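Local coordinates for C-domain type II peptide synthetase (Streptomyces globisporus, PDB 4ZNM), which is a free-standing condensation-domain protein of the peptide synthetase type, with the two-lobed fold of the CoA-dependent acyltransferase clan, at residues Trp52-Ile58 against Phe144-Val150; Leu100-Gly106 against Ala139-Phe144; Ile225-Thr230 against Asp364-Ser369; Ile406-Trp412 against Ser425-Asn429. All coordinates share one frame; numbering follows the deposited sequence.

Contact 1 (Trp52-Ile58 against Phe144-Val150); sequences WRLTGGI and FDQKDAV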
# COMPACT_ATOMS: atom_id res chain seq x y z
N TRP A 52 1.19 7.26 14.25
CA TRP A 52 1.14 6.49 15.49
C TRP A 52 0.76 7.40 16.64
O TRP A 52 1.33 8.50 16.77
CB TRP A 52 2.49 5.86 15.76
CG TRP A 52 2.83 4.75 14.87
CD1 TRP A 52 2.68 3.43 15.13
CD2 TRP A 52 3.39 4.83 13.56
NE1 TRP A 52 3.11 2.69 14.08
CE2 TRP A 52 3.54 3.52 13.09
CE3 TRP A 52 3.75 5.89 12.73
CZ2 TRP A 52 4.06 3.23 11.84
CZ3 TRP A 52 4.27 5.62 11.49
CH2 TRP A 52 4.43 4.29 11.05
N ARG A 53 -0.17 6.96 17.47
CA ARG A 53 -0.50 7.67 18.71
C ARG A 53 0.51 7.25 19.78
O ARG A 53 0.65 6.04 20.04
CB ARG A 53 -1.94 7.33 19.14
CG ARG A 53 -2.51 8.14 20.29
CD ARG A 53 -2.88 9.56 19.89
NE ARG A 53 -3.50 10.23 21.01
CZ ARG A 53 -4.80 10.29 21.24
NH1 ARG A 53 -5.22 10.88 22.35
NH2 ARG A 53 -5.68 9.78 20.39
N LEU A 54 1.19 8.23 20.38
CA LEU A 54 2.23 7.97 21.41
C LEU A 54 1.78 8.40 22.80
O LEU A 54 1.36 9.52 22.99
CB LEU A 54 3.54 8.71 21.10
CG LEU A 54 4.15 8.50 19.71
CD1 LEU A 54 5.46 9.32 19.59
CD2 LEU A 54 4.40 7.06 19.47
N THR A 55 1.87 7.48 23.77
CA THR A 55 1.52 7.74 25.16
C THR A 55 2.79 7.65 25.99
O THR A 55 3.46 6.62 25.97
CB THR A 55 0.47 6.72 25.69
OG1 THR A 55 -0.65 6.70 24.78
CG2 THR A 55 0.02 7.07 27.11
N GLY A 56 3.12 8.73 26.70
CA GLY A 56 4.31 8.77 27.52
C GLY A 56 5.10 10.02 27.23
O GLY A 56 4.81 10.71 26.26
N GLY A 57 6.08 10.30 28.07
CA GLY A 57 6.91 11.47 27.88
C GLY A 57 7.84 11.25 26.71
O GLY A 57 8.20 10.13 26.42
N ILE A 58 8.19 12.34 26.02
CA ILE A 58 9.07 12.27 24.85
C ILE A 58 10.17 13.28 25.05
O ILE A 58 9.88 14.43 25.37
CB ILE A 58 8.34 12.59 23.55
CG1 ILE A 58 7.28 11.54 23.24
CG2 ILE A 58 9.36 12.74 22.38
CD1 ILE A 58 6.36 11.98 22.11
N PHE A 144 0.09 16.95 21.93
CA PHE A 144 -1.03 17.56 22.64
C PHE A 144 -0.63 18.11 24.00
O PHE A 144 -1.05 19.21 24.39
CB PHE A 144 -2.14 16.54 22.81
CG PHE A 144 -2.63 15.98 21.50
CD1 PHE A 144 -3.39 16.75 20.64
CD2 PHE A 144 -2.32 14.69 21.13
CE1 PHE A 144 -3.85 16.23 19.43
CE2 PHE A 144 -2.78 14.17 19.94
CZ PHE A 144 -3.54 14.95 19.09
N ASP A 145 0.13 17.32 24.73
CA ASP A 145 0.57 17.70 26.08
C ASP A 145 1.81 16.85 26.34
O ASP A 145 2.34 16.23 25.39
CB ASP A 145 -0.54 17.51 27.12
CG ASP A 145 -1.01 16.06 27.24
OD1 ASP A 145 -0.18 15.15 27.06
OD2 ASP A 145 -2.22 15.83 27.54
N GLN A 146 2.32 16.86 27.56
CA GLN A 146 3.64 16.29 27.84
C GLN A 146 3.63 14.76 27.76
O GLN A 146 4.69 14.12 27.79
CB GLN A 146 4.14 16.75 29.22
CG GLN A 146 4.63 18.20 29.23
CD GLN A 146 5.86 18.41 28.35
OE1 GLN A 146 6.94 17.87 28.60
NE2 GLN A 146 5.69 19.15 27.27
N LYS A 147 2.45 14.16 27.63
CA LYS A 147 2.38 12.69 27.61
C LYS A 147 1.50 12.10 26.50
O LYS A 147 1.33 10.87 26.42
CB LYS A 147 1.89 12.16 28.98
CG LYS A 147 0.55 12.71 29.40
CD LYS A 147 0.15 12.23 30.79
CE LYS A 147 -1.17 12.84 31.23
NZ LYS A 147 -1.10 14.32 31.32
N ASP A 148 0.95 12.96 25.63
CA ASP A 148 0.17 12.48 24.48
C ASP A 148 0.58 13.18 23.17
O ASP A 148 0.72 14.39 23.15
CB ASP A 148 -1.30 12.69 24.79
CG ASP A 148 -2.24 11.96 23.84
OD1 ASP A 148 -1.80 11.08 23.05
OD2 ASP A 148 -3.45 12.27 23.92
N ALA A 149 0.78 12.41 22.09
CA ALA A 149 1.24 12.98 20.82
C ALA A 149 0.87 12.06 19.67
O ALA A 149 0.51 10.89 19.89
CB ALA A 149 2.75 13.19 20.83
N VAL A 150 0.95 12.61 18.47
CA VAL A 150 0.82 11.85 17.23
C VAL A 150 2.13 11.99 16.44
O VAL A 150 2.57 13.10 16.17
CB VAL A 150 -0.38 12.36 16.41
CG1 VAL A 150 -0.45 11.61 15.04
CG2 VAL A 150 -1.64 12.15 17.17
O HOH W 1 -2.05 8.88 24.12
O HOH W 2 7.41 14.86 27.83
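Arg-53 grips the carboxylate of Asp-148 side-on. Its NE gives a bond of 2.8 Å to Asp-148 OD1, and its NH1 one of 2.7 Å to Asp-148 OD2. Both oxygens use their syn lone pairs, and the guanidinium and carboxylate planes lie 19° apart. The Arg-53 chain bends about CB-CG (chi2 74°), which brings the guanidinium toward Asp-148. Phe-144 CE2 lies over one face of that group. Arg-113 also pairs with Asp-148 OD2, and Glu-110 with Arg-53 NH1, which ties the bridge to helix 110-125. On its solvent side a water donates to Asp-148 OD1, the oxygen that also takes Arg-53 NE, and links it to Thr-55 OG1. Strands 47-55 and 148-156 are antiparallel neighbours in the mixed sheet of the condensation domain. Leu-54 and Ala-149 form a hydrogen-bonded pair, with Leu-54 N 2.8 Å from Ala-149 O. Their side chains point to the face opposite the salt bridge. There Ile-58 CD1 meets Ala-149 CB at 4.0 Å, and Leu-141 touches Leu-54, Ile-58 and Ala-149. The far end is looser and more exposed. Gly-56 N still bonds to Lys-147 O at 2.8 Å, but beyond it water joins Ile-58 N to Gln-146 O and OE1.

Contact 2 (Leu100-Gly106 against Ala139-Phe144); sequences LEVRDLG and AVLGRF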
# COMPACT_ATOMS: atom_id res chain seq x y z
N LEU A 100 13.75 16.73 12.76
CA LEU A 100 12.42 16.44 13.28
C LEU A 100 11.66 17.73 13.38
O LEU A 100 12.19 18.73 13.88
CB LEU A 100 12.49 15.74 14.63
CG LEU A 100 11.15 15.55 15.36
CD1 LEU A 100 10.21 14.61 14.61
CD2 LEU A 100 11.42 15.06 16.80
N GLU A 101 10.45 17.74 12.84
CA GLU A 101 9.57 18.89 13.02
C GLU A 101 8.58 18.57 14.16
O GLU A 101 8.03 17.48 14.21
CB GLU A 101 8.80 19.22 11.74
CG GLU A 101 7.83 20.37 11.96
CD GLU A 101 6.97 20.66 10.71
OE1 GLU A 101 7.17 19.97 9.68
OE2 GLU A 101 6.10 21.58 10.77
N VAL A 102 8.38 19.54 15.05
CA VAL A 102 7.42 19.38 16.15
C VAL A 102 6.37 20.48 16.10
O VAL A 102 6.70 21.64 15.84
CB VAL A 102 8.11 19.38 17.53
CG1 VAL A 102 7.11 19.03 18.64
CG2 VAL A 102 9.25 18.37 17.57
N ARG A 103 5.12 20.12 16.38
CA ARG A 103 4.06 21.09 16.45
C ARG A 103 3.30 20.90 17.75
O ARG A 103 3.11 19.77 18.23
CB ARG A 103 3.10 20.95 15.31
CG ARG A 103 3.75 21.06 13.99
CD ARG A 103 2.72 21.07 12.98
NE ARG A 103 3.32 20.92 11.68
CZ ARG A 103 2.64 20.98 10.56
NH1 ARG A 103 1.33 21.26 10.61
NH2 ARG A 103 3.29 20.81 9.41
N ASP A 104 2.85 22.02 18.29
CA ASP A 104 2.02 22.00 19.49
C ASP A 104 0.55 21.98 18.99
O ASP A 104 0.02 23.00 18.57
CB ASP A 104 2.31 23.22 20.36
CG ASP A 104 3.73 23.19 21.01
OD1 ASP A 104 4.31 22.09 21.21
OD2 ASP A 104 4.24 24.30 21.35
N LEU A 105 -0.07 20.81 18.97
CA LEU A 105 -1.46 20.65 18.46
C LEU A 105 -2.55 21.14 19.43
O LEU A 105 -3.68 21.40 19.03
CB LEU A 105 -1.73 19.20 18.10
CG LEU A 105 -0.88 18.59 17.00
CD1 LEU A 105 -1.46 17.21 16.65
CD2 LEU A 105 -0.84 19.46 15.76
N GLY A 106 -2.22 21.23 20.71
CA GLY A 106 -3.11 21.82 21.68
C GLY A 106 -3.58 20.82 22.71
O GLY A 106 -3.78 19.66 22.42
N ALA A 139 9.83 13.13 9.52
CA ALA A 139 8.94 12.93 10.65
C ALA A 139 8.41 14.25 11.17
O ALA A 139 9.14 15.26 11.26
CB ALA A 139 9.65 12.22 11.76
N VAL A 140 7.14 14.22 11.53
CA VAL A 140 6.48 15.35 12.14
C VAL A 140 5.82 14.83 13.43
O VAL A 140 5.00 13.92 13.40
CB VAL A 140 5.46 15.98 11.19
CG1 VAL A 140 4.78 17.15 11.84
CG2 VAL A 140 6.13 16.39 9.88
N LEU A 141 6.18 15.43 14.56
CA LEU A 141 5.58 15.08 15.84
C LEU A 141 4.59 16.16 16.28
O LEU A 141 4.97 17.32 16.48
CB LEU A 141 6.69 14.90 16.88
CG LEU A 141 6.18 14.50 18.27
CD1 LEU A 141 5.68 13.06 18.28
CD2 LEU A 141 7.28 14.70 19.26
N GLY A 142 3.31 15.79 16.37
CA GLY A 142 2.30 16.68 16.90
C GLY A 142 1.99 16.38 18.36
O GLY A 142 1.45 15.34 18.67
N ARG A 143 2.33 17.29 19.27
CA ARG A 143 2.14 17.00 20.70
C ARG A 143 0.91 17.68 21.20
O ARG A 143 0.70 18.85 20.96
CB ARG A 143 3.34 17.45 21.50
CG ARG A 143 4.65 16.88 20.98
CD ARG A 143 5.79 17.15 21.94
NE ARG A 143 5.70 16.31 23.10
CZ ARG A 143 6.59 16.27 24.09
NH1 ARG A 143 7.68 17.04 24.05
NH2 ARG A 143 6.39 15.48 25.12
N PHE A 144 0.09 16.95 21.93
CA PHE A 144 -1.03 17.56 22.64
C PHE A 144 -0.63 18.11 24.00
O PHE A 144 -1.05 19.21 24.39
CB PHE A 144 -2.14 16.54 22.81
CG PHE A 144 -2.63 15.98 21.50
CD1 PHE A 144 -3.39 16.75 20.64
CD2 PHE A 144 -2.32 14.69 21.13
CE1 PHE A 144 -3.85 16.23 19.43
CE2 PHE A 144 -2.78 14.17 19.94
CZ PHE A 144 -3.54 14.95 19.09
O HOH W 3 2.73 20.82 22.94
O HOH W 4 -0.11 21.24 22.74
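Leu-105 lies directly on the backbone of Gly-142, with its CG 3.7 Å from Gly-142 CA. Leu-105 CG is set opposite its own carbonyl carbon (chi1 -62°), which places the branch there. Its CD1 also lies on this backbone and reaches Phe-144 CE1 at 3.8 Å, obliquely to the ring. Gly-106 O comes to the edge of that ring, 3.4 Å from Phe-144 CD1 and in its plane. At the other end Leu-100 CD1 packs on Ala-139 CB at 3.8 Å. Val-102 CG1 lies against CG and CD of Arg-143.

Five backbone hydrogen bonds position these groups in parallel register. Water joins in at the end, accepting from Gly-106 N. Arg-103 is extended and passes across Val-140 at an angle, with NE nearest Val-140 CG1. That NE forms a salt bridge within the strand, 3.0 Å from Glu-101 OE2 and above its carboxylate plane. Arg-103 NH1 pairs with Glu-123, and Arg-143 NH1 with Glu-60.

The two strands and helix 110-125 make a beta-alpha-beta unit. That helix packs on the Val-140 and Arg-103 side through Leu-120. Helix 60-73 meets Leu-100, Val-102 and Ala-139. Strand 101-104 is outermost in the sheet, and strand 148-156 continues it beyond 137-143.

Contact 3 (Ile225-Thr230 against Asp364-Ser369); sequences IIGLET and DNHQIS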
# COMPACT_ATOMS: atom_id res chain seq x y z
N ILE A 225 -6.80 -7.15 -18.24
CA ILE A 225 -7.17 -6.50 -16.98
C ILE A 225 -8.40 -5.63 -17.24
O ILE A 225 -8.44 -4.91 -18.22
CB ILE A 225 -6.03 -5.67 -16.38
CG1 ILE A 225 -4.90 -6.59 -15.90
CG2 ILE A 225 -6.54 -4.85 -15.21
CD1 ILE A 225 -3.58 -5.86 -15.60
N ILE A 226 -9.38 -5.68 -16.35
CA ILE A 226 -10.61 -4.95 -16.53
C ILE A 226 -10.35 -3.45 -16.30
O ILE A 226 -9.69 -3.06 -15.32
CB ILE A 226 -11.73 -5.51 -15.60
CG1 ILE A 226 -13.10 -4.98 -15.98
CG2 ILE A 226 -11.49 -5.14 -14.20
CD1 ILE A 226 -14.17 -6.02 -15.80
N GLY A 227 -10.84 -2.64 -17.24
CA GLY A 227 -10.74 -1.19 -17.15
C GLY A 227 -12.00 -0.52 -16.61
O GLY A 227 -13.11 -0.98 -16.85
N LEU A 228 -11.80 0.55 -15.84
CA LEU A 228 -12.90 1.42 -15.41
C LEU A 228 -13.01 2.64 -16.31
O LEU A 228 -12.01 3.32 -16.56
CB LEU A 228 -12.68 1.88 -13.97
CG LEU A 228 -12.58 0.79 -12.91
CD1 LEU A 228 -12.32 1.47 -11.57
CD2 LEU A 228 -13.87 -0.04 -12.89
N GLU A 229 -14.21 2.95 -16.77
CA GLU A 229 -14.36 4.08 -17.67
C GLU A 229 -14.16 5.34 -16.87
O GLU A 229 -14.81 5.52 -15.82
CB GLU A 229 -15.74 4.08 -18.36
CG GLU A 229 -15.87 5.15 -19.43
CD GLU A 229 -17.23 5.13 -20.09
OE1 GLU A 229 -18.13 4.41 -19.60
OE2 GLU A 229 -17.41 5.85 -21.10
N THR A 230 -13.30 6.21 -17.36
CA THR A 230 -12.99 7.45 -16.66
C THR A 230 -13.96 8.55 -17.05
O THR A 230 -14.60 8.48 -18.09
CB THR A 230 -11.58 7.90 -16.95
OG1 THR A 230 -11.37 7.93 -18.37
CG2 THR A 230 -10.58 6.95 -16.31
N ASP A 364 -7.64 5.94 -23.65
CA ASP A 364 -7.96 7.34 -23.49
C ASP A 364 -9.11 7.49 -22.53
O ASP A 364 -9.22 8.48 -21.85
CB ASP A 364 -8.30 7.96 -24.86
CG ASP A 364 -8.19 9.46 -24.86
OD1 ASP A 364 -7.14 9.98 -24.42
OD2 ASP A 364 -9.15 10.11 -25.30
N ASN A 365 -9.96 6.47 -22.47
CA ASN A 365 -11.20 6.55 -21.72
C ASN A 365 -11.30 5.52 -20.61
O ASN A 365 -12.36 5.38 -20.01
CB ASN A 365 -12.38 6.40 -22.67
CG ASN A 365 -12.57 7.64 -23.54
OD1 ASN A 365 -12.38 7.59 -24.75
ND2 ASN A 365 -12.92 8.76 -22.91
N HIS A 366 -10.24 4.77 -20.34
CA HIS A 366 -10.26 3.84 -19.20
C HIS A 366 -8.97 3.87 -18.38
O HIS A 366 -7.93 4.28 -18.89
CB HIS A 366 -10.53 2.40 -19.65
CG HIS A 366 -11.78 2.24 -20.45
ND1 HIS A 366 -12.96 1.74 -19.92
CD2 HIS A 366 -12.05 2.53 -21.74
CE1 HIS A 366 -13.89 1.73 -20.86
NE2 HIS A 366 -13.36 2.20 -21.97
N GLN A 367 -9.07 3.39 -17.13
CA GLN A 367 -7.92 3.06 -16.33
C GLN A 367 -8.08 1.73 -15.63
O GLN A 367 -9.19 1.26 -15.36
CB GLN A 367 -7.66 4.13 -15.28
CG GLN A 367 -7.12 5.43 -15.78
CD GLN A 367 -6.91 6.42 -14.63
OE1 GLN A 367 -7.85 6.79 -13.95
NE2 GLN A 367 -5.65 6.81 -14.39
N ILE A 368 -6.97 1.13 -15.26
CA ILE A 368 -7.08 -0.09 -14.52
C ILE A 368 -7.20 0.22 -13.02
O ILE A 368 -6.74 1.24 -12.53
CB ILE A 368 -5.91 -1.01 -14.78
CG1 ILE A 368 -4.59 -0.38 -14.41
CG2 ILE A 368 -5.88 -1.42 -16.25
CD1 ILE A 368 -3.74 -1.36 -13.68
N SER A 369 -7.86 -0.70 -12.33
CA SER A 369 -7.96 -0.65 -10.89
C SER A 369 -7.26 -1.84 -10.27
O SER A 369 -7.12 -2.92 -10.87
CB SER A 369 -9.42 -0.61 -10.45
OG SER A 369 -9.99 -1.90 -10.52
O HOH W 5 -9.20 -3.43 -12.79
O HOH W 6 -12.87 9.46 -20.16
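Thr-230 sits against Asn-365 and Gln-367, and its N bonds to Asn-365 O at 2.9 Å. The donor lies above the carbonyl plane of Asn-365, 45° out of it.

Gln-367 can be followed outward from the backbone. Its CB is 4.2 Å from Thr-230 CG2. The CG comes closer to the same methyl, at 3.8 Å. CD is 4.1 Å from Thr-230 CG2, and OE1 ends 3.6 Å from Thr-230 CG2. The chain is extended beyond CG (chi2 -180°), which carries it past the threonine at about a right angle. The amide tip goes further: NE2 bonds to Asp-408 OD1 and Asn-429 OD1.

Strand 227-229 is an edge strand of the five-stranded mixed sheet of the condensation domain. It runs antiparallel to strand 366-373. Leu-228 and Gln-367 form the hydrogen-bonded pair, with Leu-228 N 2.7 Å from Gln-367 O. On the opposite face His-366 ND1 rests obliquely by Glu-229 CA at 3.5 Å.

Near Ile-225 the partnership turns apolar. Ile-225 CG2 touches Ile-368 CG2 at 3.6 Å. Separately, Leu-228 CD1 meets Ser-369 CB beside Val-410. A water replaces a direct backbone link between Ile-226 and Ser-369: it donates to Ile-226 O and accepts from Ser-369 N. At the Thr-230 end another water donates to Thr-230 O, accepts from Asn-365 ND2 and lies by Thr-230 OG1. Arg-432 also bonds to that hydroxyl.

Contact 4 (Ile406-Trp412 against Ser425-Asn429); sequences IPDGVLW and SLGYN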
# COMPACT_ATOMS: atom_id res chain seq x y z
N ILE A 406 -0.99 7.91 -7.04
CA ILE A 406 -1.21 6.66 -7.77
C ILE A 406 -0.74 6.88 -9.21
O ILE A 406 -1.32 7.71 -9.91
CB ILE A 406 -2.68 6.22 -7.74
CG1 ILE A 406 -3.10 5.87 -6.33
CG2 ILE A 406 -2.90 4.97 -8.66
CD1 ILE A 406 -4.61 5.63 -6.22
N PRO A 407 0.32 6.17 -9.65
CA PRO A 407 0.95 6.47 -10.94
C PRO A 407 -0.06 6.56 -12.09
O PRO A 407 -0.00 7.52 -12.88
CB PRO A 407 1.93 5.30 -11.14
CG PRO A 407 2.32 4.95 -9.73
CD PRO A 407 1.07 5.12 -8.92
N ASP A 408 -0.97 5.59 -12.18
CA ASP A 408 -1.93 5.59 -13.30
C ASP A 408 -3.00 4.54 -13.08
O ASP A 408 -2.95 3.46 -13.63
CB ASP A 408 -1.20 5.36 -14.64
CG ASP A 408 -2.02 5.76 -15.88
OD1 ASP A 408 -3.25 5.94 -15.79
OD2 ASP A 408 -1.43 5.87 -16.98
N GLY A 409 -3.99 4.88 -12.28
CA GLY A 409 -5.10 3.97 -12.03
C GLY A 409 -5.88 4.25 -10.77
O GLY A 409 -5.75 5.32 -10.15
N VAL A 410 -6.72 3.29 -10.43
CA VAL A 410 -7.57 3.37 -9.24
C VAL A 410 -7.04 2.34 -8.26
O VAL A 410 -6.69 1.22 -8.66
CB VAL A 410 -9.04 3.10 -9.60
CG1 VAL A 410 -9.91 3.04 -8.37
CG2 VAL A 410 -9.54 4.16 -10.55
N LEU A 411 -6.94 2.70 -6.99
CA LEU A 411 -6.42 1.76 -6.03
C LEU A 411 -7.35 1.63 -4.82
O LEU A 411 -7.69 2.62 -4.16
CB LEU A 411 -5.04 2.18 -5.58
CG LEU A 411 -4.41 1.36 -4.47
CD1 LEU A 411 -4.20 -0.02 -4.98
CD2 LEU A 411 -3.09 1.95 -4.05
N TRP A 412 -7.76 0.39 -4.54
CA TRP A 412 -8.45 0.07 -3.29
C TRP A 412 -7.43 -0.54 -2.36
O TRP A 412 -6.76 -1.50 -2.71
CB TRP A 412 -9.58 -0.92 -3.49
CG TRP A 412 -10.64 -0.53 -4.41
CD1 TRP A 412 -10.56 -0.48 -5.75
CD2 TRP A 412 -11.99 -0.20 -4.07
NE1 TRP A 412 -11.77 -0.11 -6.28
CE2 TRP A 412 -12.66 0.06 -5.26
CE3 TRP A 412 -12.69 -0.11 -2.86
CZ2 TRP A 412 -14.01 0.43 -5.30
CZ3 TRP A 412 -14.01 0.25 -2.90
CH2 TRP A 412 -14.66 0.51 -4.10
N SER A 425 -9.20 2.62 1.95
CA SER A 425 -9.00 3.81 1.13
C SER A 425 -9.26 3.49 -0.33
O SER A 425 -8.92 2.39 -0.82
CB SER A 425 -7.59 4.34 1.28
OG SER A 425 -7.44 4.98 2.54
N LEU A 426 -9.91 4.43 -0.99
CA LEU A 426 -10.14 4.38 -2.41
C LEU A 426 -9.46 5.60 -2.99
O LEU A 426 -9.85 6.74 -2.68
CB LEU A 426 -11.63 4.40 -2.73
CG LEU A 426 -11.98 4.46 -4.22
CD1 LEU A 426 -11.34 3.36 -5.07
CD2 LEU A 426 -13.50 4.40 -4.35
N GLY A 427 -8.42 5.36 -3.78
CA GLY A 427 -7.66 6.45 -4.37
C GLY A 427 -7.85 6.47 -5.88
O GLY A 427 -7.99 5.42 -6.53
N TYR A 428 -7.81 7.66 -6.45
CA TYR A 428 -8.03 7.82 -7.87
C TYR A 428 -7.36 9.12 -8.31
O TYR A 428 -7.09 10.01 -7.50
CB TYR A 428 -9.52 7.85 -8.17
CG TYR A 428 -10.23 8.85 -7.32
CD1 TYR A 428 -10.58 8.51 -6.02
CD2 TYR A 428 -10.54 10.12 -7.77
CE1 TYR A 428 -11.23 9.45 -5.18
CE2 TYR A 428 -11.20 11.05 -6.94
CZ TYR A 428 -11.56 10.69 -5.64
OH TYR A 428 -12.20 11.58 -4.77
N ASN A 429 -7.10 9.20 -9.61
CA ASN A 429 -6.46 10.38 -10.18
C ASN A 429 -7.53 11.41 -10.53
O ASN A 429 -8.46 11.13 -11.29
CB ASN A 429 -5.67 10.04 -11.42
CG ASN A 429 -4.58 8.98 -11.21
OD1 ASN A 429 -4.32 8.18 -12.11
ND2 ASN A 429 -3.92 9.01 -10.08
O HOH W 7 -7.59 7.04 -11.25
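Leu-426 lays its CD1 methyl over one face of the Trp-412 indole. The methyl is 3.6 Å from the centroid of the five-membered ring and only 12° off its normal, a clear CH-pi contact. The two side chains lie side by side and point the same way. Leu-426 CD2 reaches the six-membered ring at CZ2 and CH2. With Leu-426 CG opposite the backbone N (chi1 175°), CD1 also touches Val-410 CG1 at 3.6 Å. Leu-442 of helix 435-454 packs on both Trp-412 and Leu-426. Tyr-276 meets the indole edge-to-face.

Strands 410-416 and 422-429 form a beta hairpin in the five-stranded sheet. Leu-411 and Gly-427 are its hydrogen-bonded pair here, with Gly-427 N 2.9 Å from Leu-411 O. On their face Ile-406 CD1 sits 3.4 Å from Gly-427 C. The methyl lies on the Gly-427 backbone, which has no side chain on that face.

Beyond the strand pair Asn-429 holds the loop 406-409. Its ND2 gives a bond of 2.9 Å to Ile-406 O. Its OD1 takes a weak bond from Gly-409 N at 3.3 Å. A water joins Gly-409 O to Asn-429 N, where the two backbones do not bond directly. Lys-240 shares the Ile-406 carbonyl, and Asp-408 pairs with Arg-234.

The chemistry is thus divided. One end is a buried CH-pi and apolar cluster. At the other a buried amide is bonded at both ends, weakly at OD1 by Gly-409 N, which should limit its rotation and hold the loop close to the strand.

How the contacts relate
Contacts 1 and 2 share Phe-144 and lie in one sheet, where strands 137-143 and 148-156 are neighbours. Val-150 N probably bonds to Gly-142 O between them. Contacts 3 and 4 share the second sheet, through strands 366-373 and 410-416. The centres of contacts 1 and 3 are about 44 Å apart, on opposite sides of the chain's centre. Contact 4 is buried; the other three are partly buried. Contact 1 is bridged by an ion pair; in contact 2 the ion pairs run along one strand or out to the helices, and backbone bonds join the strands. Contact 3, at a sheet edge, relies on backbone bonds and water with small apolar contacts, whereas contact 4 combines aromatic packing with a bonded amide.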